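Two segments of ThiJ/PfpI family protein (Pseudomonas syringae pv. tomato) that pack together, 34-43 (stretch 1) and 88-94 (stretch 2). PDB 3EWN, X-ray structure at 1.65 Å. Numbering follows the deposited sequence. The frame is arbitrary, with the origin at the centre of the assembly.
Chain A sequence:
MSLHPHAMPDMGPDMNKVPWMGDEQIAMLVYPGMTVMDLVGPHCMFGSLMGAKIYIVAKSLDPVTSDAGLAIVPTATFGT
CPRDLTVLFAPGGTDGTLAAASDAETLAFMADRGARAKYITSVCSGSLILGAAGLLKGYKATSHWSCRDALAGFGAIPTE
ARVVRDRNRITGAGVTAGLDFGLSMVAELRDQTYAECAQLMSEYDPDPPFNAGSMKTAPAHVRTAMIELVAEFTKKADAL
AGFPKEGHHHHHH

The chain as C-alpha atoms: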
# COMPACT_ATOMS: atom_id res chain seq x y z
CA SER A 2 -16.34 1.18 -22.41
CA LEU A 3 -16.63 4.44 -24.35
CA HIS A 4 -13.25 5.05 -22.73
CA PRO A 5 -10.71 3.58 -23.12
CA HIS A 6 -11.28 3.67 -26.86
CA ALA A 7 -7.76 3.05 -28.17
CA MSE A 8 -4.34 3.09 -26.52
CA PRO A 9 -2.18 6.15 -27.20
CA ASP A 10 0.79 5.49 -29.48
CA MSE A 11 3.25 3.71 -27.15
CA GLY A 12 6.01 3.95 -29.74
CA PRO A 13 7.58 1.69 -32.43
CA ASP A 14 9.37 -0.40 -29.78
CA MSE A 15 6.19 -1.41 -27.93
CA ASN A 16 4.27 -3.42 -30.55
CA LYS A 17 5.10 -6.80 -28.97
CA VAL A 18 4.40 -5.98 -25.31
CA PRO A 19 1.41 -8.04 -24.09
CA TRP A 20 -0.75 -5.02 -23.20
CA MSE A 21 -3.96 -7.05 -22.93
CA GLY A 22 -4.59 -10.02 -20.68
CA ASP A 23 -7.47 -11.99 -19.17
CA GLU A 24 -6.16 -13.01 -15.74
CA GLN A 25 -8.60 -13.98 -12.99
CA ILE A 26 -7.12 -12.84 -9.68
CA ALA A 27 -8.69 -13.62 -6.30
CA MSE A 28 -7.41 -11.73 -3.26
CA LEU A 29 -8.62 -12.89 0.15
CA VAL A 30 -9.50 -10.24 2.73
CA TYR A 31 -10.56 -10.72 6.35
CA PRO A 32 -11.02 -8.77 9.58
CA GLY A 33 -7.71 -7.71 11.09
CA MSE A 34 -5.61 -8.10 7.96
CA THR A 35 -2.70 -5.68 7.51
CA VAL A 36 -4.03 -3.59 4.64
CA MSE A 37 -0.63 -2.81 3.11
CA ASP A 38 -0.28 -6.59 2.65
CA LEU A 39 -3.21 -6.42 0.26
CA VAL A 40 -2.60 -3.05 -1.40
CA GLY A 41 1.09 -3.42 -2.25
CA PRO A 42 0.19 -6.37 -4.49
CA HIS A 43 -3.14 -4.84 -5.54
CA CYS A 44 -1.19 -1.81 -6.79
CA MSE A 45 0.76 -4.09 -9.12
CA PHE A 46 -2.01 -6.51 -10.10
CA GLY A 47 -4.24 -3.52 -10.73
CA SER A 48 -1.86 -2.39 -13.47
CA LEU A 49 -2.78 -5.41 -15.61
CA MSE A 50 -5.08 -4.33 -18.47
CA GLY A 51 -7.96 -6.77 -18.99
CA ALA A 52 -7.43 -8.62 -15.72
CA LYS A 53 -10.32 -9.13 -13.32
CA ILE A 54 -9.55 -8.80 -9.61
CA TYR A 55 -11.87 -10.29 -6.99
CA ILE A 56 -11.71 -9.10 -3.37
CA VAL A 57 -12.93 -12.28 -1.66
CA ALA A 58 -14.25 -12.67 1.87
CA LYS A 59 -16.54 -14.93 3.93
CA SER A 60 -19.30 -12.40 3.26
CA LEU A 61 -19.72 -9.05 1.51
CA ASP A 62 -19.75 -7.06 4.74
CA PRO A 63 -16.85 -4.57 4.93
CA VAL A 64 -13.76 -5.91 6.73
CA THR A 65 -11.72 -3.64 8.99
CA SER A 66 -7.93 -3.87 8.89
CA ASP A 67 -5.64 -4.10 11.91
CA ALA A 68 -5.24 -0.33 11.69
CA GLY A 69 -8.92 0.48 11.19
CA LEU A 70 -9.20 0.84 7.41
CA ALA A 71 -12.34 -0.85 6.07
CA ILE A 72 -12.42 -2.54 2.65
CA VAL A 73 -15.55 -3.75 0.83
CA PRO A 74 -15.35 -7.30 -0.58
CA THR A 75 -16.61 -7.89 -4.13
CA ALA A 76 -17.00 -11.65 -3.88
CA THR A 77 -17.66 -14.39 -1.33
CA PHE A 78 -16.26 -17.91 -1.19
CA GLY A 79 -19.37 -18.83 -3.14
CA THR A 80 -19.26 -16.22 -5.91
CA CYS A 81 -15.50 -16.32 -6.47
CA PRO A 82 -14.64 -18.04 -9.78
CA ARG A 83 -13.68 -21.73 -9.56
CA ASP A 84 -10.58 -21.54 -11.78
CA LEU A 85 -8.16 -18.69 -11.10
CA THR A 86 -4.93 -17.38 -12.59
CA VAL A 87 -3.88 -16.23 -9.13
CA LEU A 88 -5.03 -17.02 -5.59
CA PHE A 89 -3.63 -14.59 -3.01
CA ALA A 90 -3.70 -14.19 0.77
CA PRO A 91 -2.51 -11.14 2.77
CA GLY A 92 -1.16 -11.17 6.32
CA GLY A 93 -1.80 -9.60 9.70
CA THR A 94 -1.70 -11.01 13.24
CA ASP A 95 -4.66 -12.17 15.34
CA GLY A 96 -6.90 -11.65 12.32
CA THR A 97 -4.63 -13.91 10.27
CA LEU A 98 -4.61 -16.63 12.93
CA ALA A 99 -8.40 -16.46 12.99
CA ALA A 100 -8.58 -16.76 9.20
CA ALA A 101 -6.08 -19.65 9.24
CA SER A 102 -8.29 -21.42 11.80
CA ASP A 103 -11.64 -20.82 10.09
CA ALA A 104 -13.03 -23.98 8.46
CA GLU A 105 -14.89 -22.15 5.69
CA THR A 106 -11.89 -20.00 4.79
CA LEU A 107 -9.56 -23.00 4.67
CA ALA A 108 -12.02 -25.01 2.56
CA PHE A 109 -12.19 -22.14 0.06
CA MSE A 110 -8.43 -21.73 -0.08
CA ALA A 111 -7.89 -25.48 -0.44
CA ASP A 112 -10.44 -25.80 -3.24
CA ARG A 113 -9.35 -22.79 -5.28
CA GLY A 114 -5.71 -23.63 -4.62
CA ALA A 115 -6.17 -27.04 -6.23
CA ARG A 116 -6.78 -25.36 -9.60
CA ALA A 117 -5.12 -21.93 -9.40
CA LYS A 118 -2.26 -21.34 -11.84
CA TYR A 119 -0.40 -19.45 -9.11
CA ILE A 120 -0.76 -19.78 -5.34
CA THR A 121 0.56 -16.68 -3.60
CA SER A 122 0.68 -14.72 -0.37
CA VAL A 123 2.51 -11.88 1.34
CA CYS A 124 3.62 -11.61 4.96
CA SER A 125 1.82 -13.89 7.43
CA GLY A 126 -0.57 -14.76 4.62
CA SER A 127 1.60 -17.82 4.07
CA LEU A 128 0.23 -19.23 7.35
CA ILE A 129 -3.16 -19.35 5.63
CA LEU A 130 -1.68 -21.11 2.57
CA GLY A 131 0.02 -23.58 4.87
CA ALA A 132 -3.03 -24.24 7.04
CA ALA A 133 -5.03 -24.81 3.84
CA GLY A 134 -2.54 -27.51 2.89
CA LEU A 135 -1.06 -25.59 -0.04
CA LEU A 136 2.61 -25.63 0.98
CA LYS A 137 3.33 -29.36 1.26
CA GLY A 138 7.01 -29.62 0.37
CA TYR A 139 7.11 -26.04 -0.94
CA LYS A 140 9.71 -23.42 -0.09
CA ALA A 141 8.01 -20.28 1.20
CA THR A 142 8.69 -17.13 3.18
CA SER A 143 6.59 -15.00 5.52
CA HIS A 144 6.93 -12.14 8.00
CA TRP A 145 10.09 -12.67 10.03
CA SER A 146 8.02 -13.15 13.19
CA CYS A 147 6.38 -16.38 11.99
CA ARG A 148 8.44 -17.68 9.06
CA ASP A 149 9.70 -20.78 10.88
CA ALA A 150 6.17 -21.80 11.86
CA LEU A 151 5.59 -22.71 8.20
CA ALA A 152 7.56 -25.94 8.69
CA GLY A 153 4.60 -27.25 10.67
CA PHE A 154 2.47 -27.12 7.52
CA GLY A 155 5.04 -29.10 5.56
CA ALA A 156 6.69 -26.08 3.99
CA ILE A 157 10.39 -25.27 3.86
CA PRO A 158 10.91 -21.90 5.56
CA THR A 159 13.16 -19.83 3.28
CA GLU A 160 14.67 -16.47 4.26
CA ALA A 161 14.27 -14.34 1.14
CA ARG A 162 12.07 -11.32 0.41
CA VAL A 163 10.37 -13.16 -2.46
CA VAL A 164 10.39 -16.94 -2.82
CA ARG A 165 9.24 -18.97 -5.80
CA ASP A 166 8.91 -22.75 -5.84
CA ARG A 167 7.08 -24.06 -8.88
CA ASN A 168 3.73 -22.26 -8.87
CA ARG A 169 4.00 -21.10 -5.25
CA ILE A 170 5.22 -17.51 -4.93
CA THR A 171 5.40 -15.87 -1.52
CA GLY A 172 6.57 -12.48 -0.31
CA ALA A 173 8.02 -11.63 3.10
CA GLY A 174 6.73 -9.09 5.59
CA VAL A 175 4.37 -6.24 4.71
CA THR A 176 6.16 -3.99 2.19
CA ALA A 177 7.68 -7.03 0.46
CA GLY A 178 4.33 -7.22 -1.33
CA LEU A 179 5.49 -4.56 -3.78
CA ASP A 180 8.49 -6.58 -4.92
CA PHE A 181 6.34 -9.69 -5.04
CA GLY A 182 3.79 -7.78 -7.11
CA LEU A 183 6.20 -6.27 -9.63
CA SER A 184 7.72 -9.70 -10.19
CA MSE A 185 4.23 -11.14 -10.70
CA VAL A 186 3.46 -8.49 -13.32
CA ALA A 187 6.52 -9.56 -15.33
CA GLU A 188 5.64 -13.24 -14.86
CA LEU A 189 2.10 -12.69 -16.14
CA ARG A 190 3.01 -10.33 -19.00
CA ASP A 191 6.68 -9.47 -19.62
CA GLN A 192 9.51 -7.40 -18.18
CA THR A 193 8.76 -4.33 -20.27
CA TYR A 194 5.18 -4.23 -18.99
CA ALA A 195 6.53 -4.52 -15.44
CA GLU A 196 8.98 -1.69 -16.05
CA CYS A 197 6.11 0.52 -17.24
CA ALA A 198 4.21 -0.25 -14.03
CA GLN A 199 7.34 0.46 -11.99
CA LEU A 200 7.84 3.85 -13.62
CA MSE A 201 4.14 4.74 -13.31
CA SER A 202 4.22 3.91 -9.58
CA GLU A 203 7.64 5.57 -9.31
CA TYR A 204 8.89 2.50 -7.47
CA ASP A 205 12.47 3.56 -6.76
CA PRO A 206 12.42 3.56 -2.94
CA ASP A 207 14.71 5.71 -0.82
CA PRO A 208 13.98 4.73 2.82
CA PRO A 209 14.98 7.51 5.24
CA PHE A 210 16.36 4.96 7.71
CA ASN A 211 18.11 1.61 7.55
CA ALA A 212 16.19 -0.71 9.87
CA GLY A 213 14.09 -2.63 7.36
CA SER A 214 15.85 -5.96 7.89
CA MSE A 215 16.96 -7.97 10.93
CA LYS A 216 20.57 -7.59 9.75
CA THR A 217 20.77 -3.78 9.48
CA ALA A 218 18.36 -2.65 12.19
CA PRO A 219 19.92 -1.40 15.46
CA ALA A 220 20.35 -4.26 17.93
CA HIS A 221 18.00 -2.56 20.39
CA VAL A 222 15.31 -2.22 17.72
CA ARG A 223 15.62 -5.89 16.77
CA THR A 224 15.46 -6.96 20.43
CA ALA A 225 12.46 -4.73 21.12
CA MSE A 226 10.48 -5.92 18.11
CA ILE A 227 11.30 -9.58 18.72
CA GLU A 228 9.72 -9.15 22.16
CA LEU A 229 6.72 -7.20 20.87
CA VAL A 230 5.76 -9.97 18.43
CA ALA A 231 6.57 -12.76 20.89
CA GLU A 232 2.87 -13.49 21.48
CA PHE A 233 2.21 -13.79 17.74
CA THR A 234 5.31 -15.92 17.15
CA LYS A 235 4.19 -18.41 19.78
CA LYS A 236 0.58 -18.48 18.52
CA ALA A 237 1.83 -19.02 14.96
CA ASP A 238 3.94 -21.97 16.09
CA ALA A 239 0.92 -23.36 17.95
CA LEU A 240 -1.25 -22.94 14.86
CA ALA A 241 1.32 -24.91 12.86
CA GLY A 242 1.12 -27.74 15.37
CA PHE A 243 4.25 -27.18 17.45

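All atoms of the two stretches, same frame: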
# COMPACT_ATOMS: atom_id res chain seq x y z
N MSE A 34 -6.73 -7.96 8.88
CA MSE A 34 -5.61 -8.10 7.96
C MSE A 34 -4.80 -6.80 7.98
O MSE A 34 -5.32 -5.75 8.36
CB MSE A 34 -6.11 -8.36 6.55
CG MSE A 34 -6.84 -7.17 5.94
SE MSE A 34 -7.36 -7.47 4.13
CE MSE A 34 -8.48 -5.95 3.89
N THR A 35 -3.53 -6.87 7.58
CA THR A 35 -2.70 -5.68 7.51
C THR A 35 -2.99 -5.21 6.10
O THR A 35 -2.62 -5.87 5.14
CB THR A 35 -1.20 -6.04 7.67
OG1 THR A 35 -0.98 -6.62 8.96
CG2 THR A 35 -0.33 -4.79 7.53
N VAL A 36 -3.64 -4.06 5.96
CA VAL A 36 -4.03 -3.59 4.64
C VAL A 36 -2.91 -3.41 3.62
O VAL A 36 -3.12 -3.69 2.43
CB VAL A 36 -4.90 -2.31 4.74
CG1 VAL A 36 -4.04 -1.09 5.02
CG2 VAL A 36 -5.71 -2.14 3.46
N MSE A 37 -1.73 -2.98 4.05
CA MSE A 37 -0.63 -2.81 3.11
C MSE A 37 -0.30 -4.16 2.45
O MSE A 37 0.16 -4.22 1.31
CB MSE A 37 0.61 -2.25 3.83
CG MSE A 37 1.83 -2.00 2.94
SE MSE A 37 1.55 -0.85 1.41
CE MSE A 37 2.96 -1.53 0.32
N ASP A 38 -0.54 -5.25 3.17
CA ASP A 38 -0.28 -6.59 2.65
C ASP A 38 -1.09 -6.84 1.40
O ASP A 38 -0.66 -7.54 0.48
CB ASP A 38 -0.64 -7.65 3.69
CG ASP A 38 0.34 -7.71 4.83
OD1 ASP A 38 1.13 -6.76 4.98
OD2 ASP A 38 0.31 -8.72 5.58
N LEU A 39 -2.30 -6.28 1.38
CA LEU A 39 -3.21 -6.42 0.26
C LEU A 39 -2.94 -5.41 -0.84
O LEU A 39 -2.84 -5.76 -2.02
CB LEU A 39 -4.65 -6.25 0.74
CG LEU A 39 -5.76 -6.16 -0.32
CD1 LEU A 39 -5.95 -7.52 -0.96
CD2 LEU A 39 -7.05 -5.69 0.33
N VAL A 40 -2.80 -4.14 -0.45
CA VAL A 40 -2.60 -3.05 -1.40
C VAL A 40 -1.27 -3.00 -2.16
O VAL A 40 -1.24 -2.55 -3.30
CB VAL A 40 -2.87 -1.70 -0.71
CG1 VAL A 40 -2.54 -0.54 -1.63
CG2 VAL A 40 -4.35 -1.63 -0.30
N GLY A 41 -0.18 -3.42 -1.53
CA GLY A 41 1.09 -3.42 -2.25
C GLY A 41 0.87 -4.26 -3.50
O GLY A 41 1.12 -3.80 -4.61
N PRO A 42 0.43 -5.51 -3.33
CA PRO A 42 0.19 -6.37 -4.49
C PRO A 42 -0.94 -5.84 -5.38
O PRO A 42 -0.84 -5.87 -6.61
CB PRO A 42 -0.17 -7.71 -3.86
CG PRO A 42 0.64 -7.70 -2.60
CD PRO A 42 0.44 -6.30 -2.09
N HIS A 43 -2.01 -5.35 -4.76
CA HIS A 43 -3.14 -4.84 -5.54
C HIS A 43 -2.66 -3.73 -6.49
O HIS A 43 -3.11 -3.65 -7.63
CB HIS A 43 -4.24 -4.32 -4.61
CG HIS A 43 -5.52 -4.00 -5.32
ND1 HIS A 43 -5.74 -2.80 -5.98
CD2 HIS A 43 -6.64 -4.74 -5.52
CE1 HIS A 43 -6.92 -2.82 -6.55
NE2 HIS A 43 -7.50 -3.99 -6.29
N LEU A 88 -4.32 -16.97 -6.87
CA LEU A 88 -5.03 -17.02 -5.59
C LEU A 88 -4.05 -16.32 -4.67
O LEU A 88 -2.86 -16.64 -4.68
CB LEU A 88 -5.24 -18.47 -5.13
CG LEU A 88 -5.89 -18.64 -3.74
CD1 LEU A 88 -7.27 -17.96 -3.70
CD2 LEU A 88 -6.01 -20.11 -3.42
N PHE A 89 -4.52 -15.36 -3.88
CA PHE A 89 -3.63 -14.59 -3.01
C PHE A 89 -4.18 -14.37 -1.61
O PHE A 89 -5.37 -14.15 -1.43
CB PHE A 89 -3.37 -13.22 -3.65
CG PHE A 89 -2.70 -12.23 -2.73
CD1 PHE A 89 -1.32 -12.13 -2.69
CD2 PHE A 89 -3.46 -11.40 -1.92
CE1 PHE A 89 -0.69 -11.21 -1.84
CE2 PHE A 89 -2.85 -10.48 -1.07
CZ PHE A 89 -1.46 -10.38 -1.03
N ALA A 90 -3.29 -14.42 -0.61
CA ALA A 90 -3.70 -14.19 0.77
C ALA A 90 -2.75 -13.20 1.45
O ALA A 90 -1.53 -13.37 1.42
CB ALA A 90 -3.72 -15.49 1.55
N PRO A 91 -3.31 -12.14 2.07
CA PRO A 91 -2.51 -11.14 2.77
C PRO A 91 -2.30 -11.58 4.21
O PRO A 91 -2.92 -12.56 4.67
CB PRO A 91 -3.39 -9.89 2.68
CG PRO A 91 -4.77 -10.46 2.84
CD PRO A 91 -4.71 -11.69 1.93
N GLY A 92 -1.45 -10.85 4.93
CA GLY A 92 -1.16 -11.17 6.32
C GLY A 92 -1.84 -10.30 7.36
O GLY A 92 -2.83 -9.62 7.09
N GLY A 93 -1.27 -10.33 8.56
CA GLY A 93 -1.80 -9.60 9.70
C GLY A 93 -1.38 -10.40 10.92
O GLY A 93 -0.42 -11.16 10.85
N THR A 94 -2.07 -10.25 12.05
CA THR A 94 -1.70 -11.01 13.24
C THR A 94 -2.86 -11.87 13.76
O THR A 94 -3.13 -12.94 13.22
CB THR A 94 -1.19 -10.08 14.36
OG1 THR A 94 -2.18 -9.09 14.65
CG2 THR A 94 0.09 -9.40 13.93

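The two stretches meet where a strand runs out into a loop and a loop winds up into a helix. The helix 36-43 and the strand 88-90 run closer to antiparallel than parallel, at 145°, with axes 9.8 Å apart at closest approach, so the start of the helix lies beside the turn that follows the strand, and its later residues lie beside the strand itself.

Two hydrogen bonds tie the polar end. T35 N donates to G92 O at 2.9 Å and nearly straight, joining the loop before the helix to the loop after the strand. The same carbonyl receives a CA-H...O contact, M34 CA to G92 O at 3.3 Å. In return, G92 N reaches D38 OD2 at 2.8 Å, but the bent geometry makes this bond weak.

Glycines make this closeness possible. A CB on G92 would sit 2.6 Å from D38 OD2, a clash. On G93 it would crowd M34 CA and T35 N, and the backbone angles there call for glycine by themselves. T35 OG1 lies 3.2 Å from G93 CA, and its hydrogen bonding is satisfied elsewhere in the structure.

The remaining pairing is between carbon-rich surfaces. P91 points toward the helix and rests its CB 3.7 Å from D38 CB, with L39 CB 4.3 Å from P91 CB; M34 SE lies 4.2 Å from P91 CG. F89 also points toward the helix, while the intervening A90 points away, the alternation expected of a strand. F89 CZ packs 3.7 Å from P42 CG, and L39 CD1 lies 4.3 Å from F89 CE2.

One polar atom pays for this packing: D38 O meets the F89 ring at its edge, 3.3 Å from F89 CZ, and is buried without a hydrogen-bond partner. P42, lacking an NH, cannot supply the usual helical bond to it, and the helix kinks there.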